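Local coordinates for CYCLIN domain-containing protein (Chaetomium thermophilum, PDB 6Z3U) that probably acts as the cyclin subunit that regulates a cyclin-dependent kinase in the CAK complex, which links transcription, DNA repair and the cell cycle, at residues A115-R120 with L183-P188. Numbering follows the deposited sequence.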
loop_
_atom_site.group_PDB
_atom_site.type_symbol
_atom_site.label_atom_id
_atom_site.label_comp_id
_atom_site.label_asym_id
_atom_site.label_seq_id
_atom_site.Cartn_x
_atom_site.Cartn_y
_atom_site.Cartn_z
ATOM N N ALA A 115 14.762 4.062 -1.692
ATOM C CA ALA A 115 15.637 4.998 -0.994
ATOM C C ALA A 115 15.121 5.294 0.409
ATOM O O ALA A 115 15.899 5.333 1.369
ATOM C CB ALA A 115 15.767 6.290 -1.799
ATOM N N THR A 116 13.807 5.496 0.548
ATOM C CA THR A 116 13.239 5.797 1.858
ATOM C C THR A 116 13.404 4.624 2.817
ATOM O O THR A 116 13.746 4.815 3.990
ATOM C CB THR A 116 11.764 6.174 1.718
ATOM O OG1 THR A 116 11.641 7.323 0.869
ATOM C CG2 THR A 116 11.160 6.488 3.080
ATOM N N PHE A 117 13.159 3.399 2.341
ATOM C CA PHE A 117 13.431 2.225 3.164
ATOM C C PHE A 117 14.889 2.199 3.613
ATOM O O PHE A 117 15.191 1.835 4.754
ATOM C CB PHE A 117 13.100 0.942 2.398
ATOM C CG PHE A 117 11.626 0.687 2.221
ATOM C CD1 PHE A 117 10.677 1.453 2.879
ATOM C CD2 PHE A 117 11.193 -0.339 1.396
ATOM C CE1 PHE A 117 9.328 1.207 2.711
ATOM C CE2 PHE A 117 9.845 -0.592 1.225
ATOM C CZ PHE A 117 8.911 0.182 1.883
ATOM N N PHE A 118 15.808 2.573 2.720
ATOM C CA PHE A 118 17.222 2.588 3.078
ATOM C C PHE A 118 17.489 3.603 4.184
ATOM O O PHE A 118 18.155 3.292 5.177
ATOM C CB PHE A 118 18.065 2.885 1.836
ATOM C CG PHE A 118 19.546 2.785 2.069
ATOM C CD1 PHE A 118 20.192 1.563 1.992
ATOM C CD2 PHE A 118 20.297 3.918 2.337
ATOM C CE1 PHE A 118 21.552 1.469 2.201
ATOM C CE2 PHE A 118 21.659 3.831 2.543
ATOM C CZ PHE A 118 22.287 2.605 2.474
ATOM N N LYS A 119 16.962 4.822 4.036
ATOM C CA LYS A 119 17.168 5.841 5.060
ATOM C C LYS A 119 16.503 5.447 6.371
ATOM O O LYS A 119 17.057 5.674 7.453
ATOM C CB LYS A 119 16.624 7.190 4.587
ATOM C CG LYS A 119 17.354 7.791 3.402
ATOM C CD LYS A 119 16.746 9.133 3.007
ATOM C CE LYS A 119 17.497 10.304 3.628
ATOM N NZ LYS A 119 18.961 10.289 3.334
ATOM N N ARG A 120 15.312 4.855 6.293
ATOM C CA ARG A 120 14.620 4.439 7.506
ATOM C C ARG A 120 15.327 3.273 8.183
ATOM O O ARG A 120 15.332 3.185 9.416
ATOM C CB ARG A 120 13.177 4.060 7.172
ATOM C CG ARG A 120 12.298 5.233 6.779
ATOM C CD ARG A 120 10.892 4.758 6.483
ATOM N NE ARG A 120 10.008 5.844 6.080
ATOM C CZ ARG A 120 8.714 5.691 5.825
ATOM N NH1 ARG A 120 8.152 4.493 5.928
ATOM N NH2 ARG A 120 7.981 6.735 5.467
ATOM N N LEU A 183 5.102 -0.189 5.188
ATOM C CA LEU A 183 5.357 -0.340 3.761
ATOM C C LEU A 183 4.696 0.736 2.907
ATOM O O LEU A 183 5.018 0.839 1.718
ATOM C CB LEU A 183 4.882 -1.719 3.288
ATOM C CG LEU A 183 5.865 -2.875 3.482
ATOM C CD1 LEU A 183 6.480 -2.855 4.867
ATOM C CD2 LEU A 183 5.169 -4.201 3.230
ATOM N N ASP A 184 3.794 1.534 3.476
ATOM C CA ASP A 184 3.081 2.570 2.728
ATOM C C ASP A 184 3.863 3.873 2.839
ATOM O O ASP A 184 3.806 4.564 3.860
ATOM C CB ASP A 184 1.651 2.725 3.240
ATOM C CG ASP A 184 1.584 3.079 4.718
ATOM O OD1 ASP A 184 2.346 2.490 5.515
ATOM O OD2 ASP A 184 0.761 3.945 5.083
ATOM N N VAL A 185 4.602 4.210 1.782
ATOM C CA VAL A 185 5.392 5.432 1.719
ATOM C C VAL A 185 4.732 6.379 0.726
ATOM O O VAL A 185 4.302 5.960 -0.355
ATOM C CB VAL A 185 6.850 5.156 1.307
ATOM C CG1 VAL A 185 7.696 6.402 1.507
ATOM C CG2 VAL A 185 7.415 3.978 2.086
ATOM N N LYS A 186 4.668 7.654 1.090
ATOM C CA LYS A 186 3.938 8.658 0.330
ATOM C C LYS A 186 4.939 9.563 -0.371
ATOM O O LYS A 186 5.826 10.131 0.275
ATOM C CB LYS A 186 3.018 9.467 1.245
ATOM C CG LYS A 186 2.000 8.607 1.980
ATOM C CD LYS A 186 1.205 9.411 2.989
ATOM C CE LYS A 186 0.042 8.602 3.540
ATOM N NZ LYS A 186 -0.867 8.103 2.467
ATOM N N HIS A 187 4.801 9.684 -1.684
ATOM C CA HIS A 187 5.725 10.454 -2.498
ATOM C C HIS A 187 5.039 11.671 -3.103
ATOM O O HIS A 187 3.814 11.696 -3.259
ATOM C CB HIS A 187 6.303 9.581 -3.619
ATOM C CG HIS A 187 6.984 8.345 -3.124
ATOM N ND1 HIS A 187 8.069 8.383 -2.276
ATOM C CD2 HIS A 187 6.732 7.034 -3.354
ATOM C CE1 HIS A 187 8.456 7.150 -2.003
ATOM N NE2 HIS A 187 7.662 6.313 -2.647
ATOM N N PRO A 188 5.804 12.700 -3.474
ATOM C CA PRO A 188 5.202 13.925 -4.029
ATOM C C PRO A 188 5.151 13.985 -5.552
ATOM O O PRO A 188 4.774 15.035 -6.083
ATOM C CB PRO A 188 6.137 15.015 -3.487
ATOM C CG PRO A 188 7.410 14.294 -3.009
ATOM C CD PRO A 188 7.263 12.845 -3.357
#
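V185 offers a compact example of how one branched side chain can fasten an extended linker to a helix. The linker, 183-188, leads from helix 172-178 to helix 189-200, the first helix within the C-terminal cyclin range, and packs across helix 108-124 of the preceding cyclin-like region. From its CB, which points toward the helix, V185 splits into two methyls with separate partners. V185 CG1, anti to the backbone N (chi1 -169°), meets T116 tip to tip, 3.8 Å from T116 CG2, and also lies 4.0 Å from R120 NH2. V185 CG2 approaches the F117 ring obliquely, 3.4 Å from F117 CE1, and also lies 3.9 Å from R120 NH1. The valine thus sits against T116, F117 and R120, spread over little more than one helical turn, with the extended arm of R120 arriving tip first beside both methyls. Farther back along the linker, the carbonyl of L183 stands at the edge of the F117 ring, its O 4.0 Å from F117 CZ. An alanine in place of V185 would remove both methyls and would probably loosen the linker against T116, F117 and R120. The hydroxyl of T116 and the ring nitrogens of H187 are engaged elsewhere: T116 OG1 bonds back to the carbonyl of A112, while H187 holds T113 through NE2 and Y231 through ND1. R120 also packs on W21, and its NH1 stays 6.2 Å from D184 OD1, an oxygen that is hydrogen-bonded to S16, so any attraction between the two charges is probably only long-range. Between the two segments themselves, then, cohesion comes from van der Waals contact, a largely buried seam whose fit depends on close contact of the two valine methyls, the guanidinium of R120 included among their partners, and not on directional bonds.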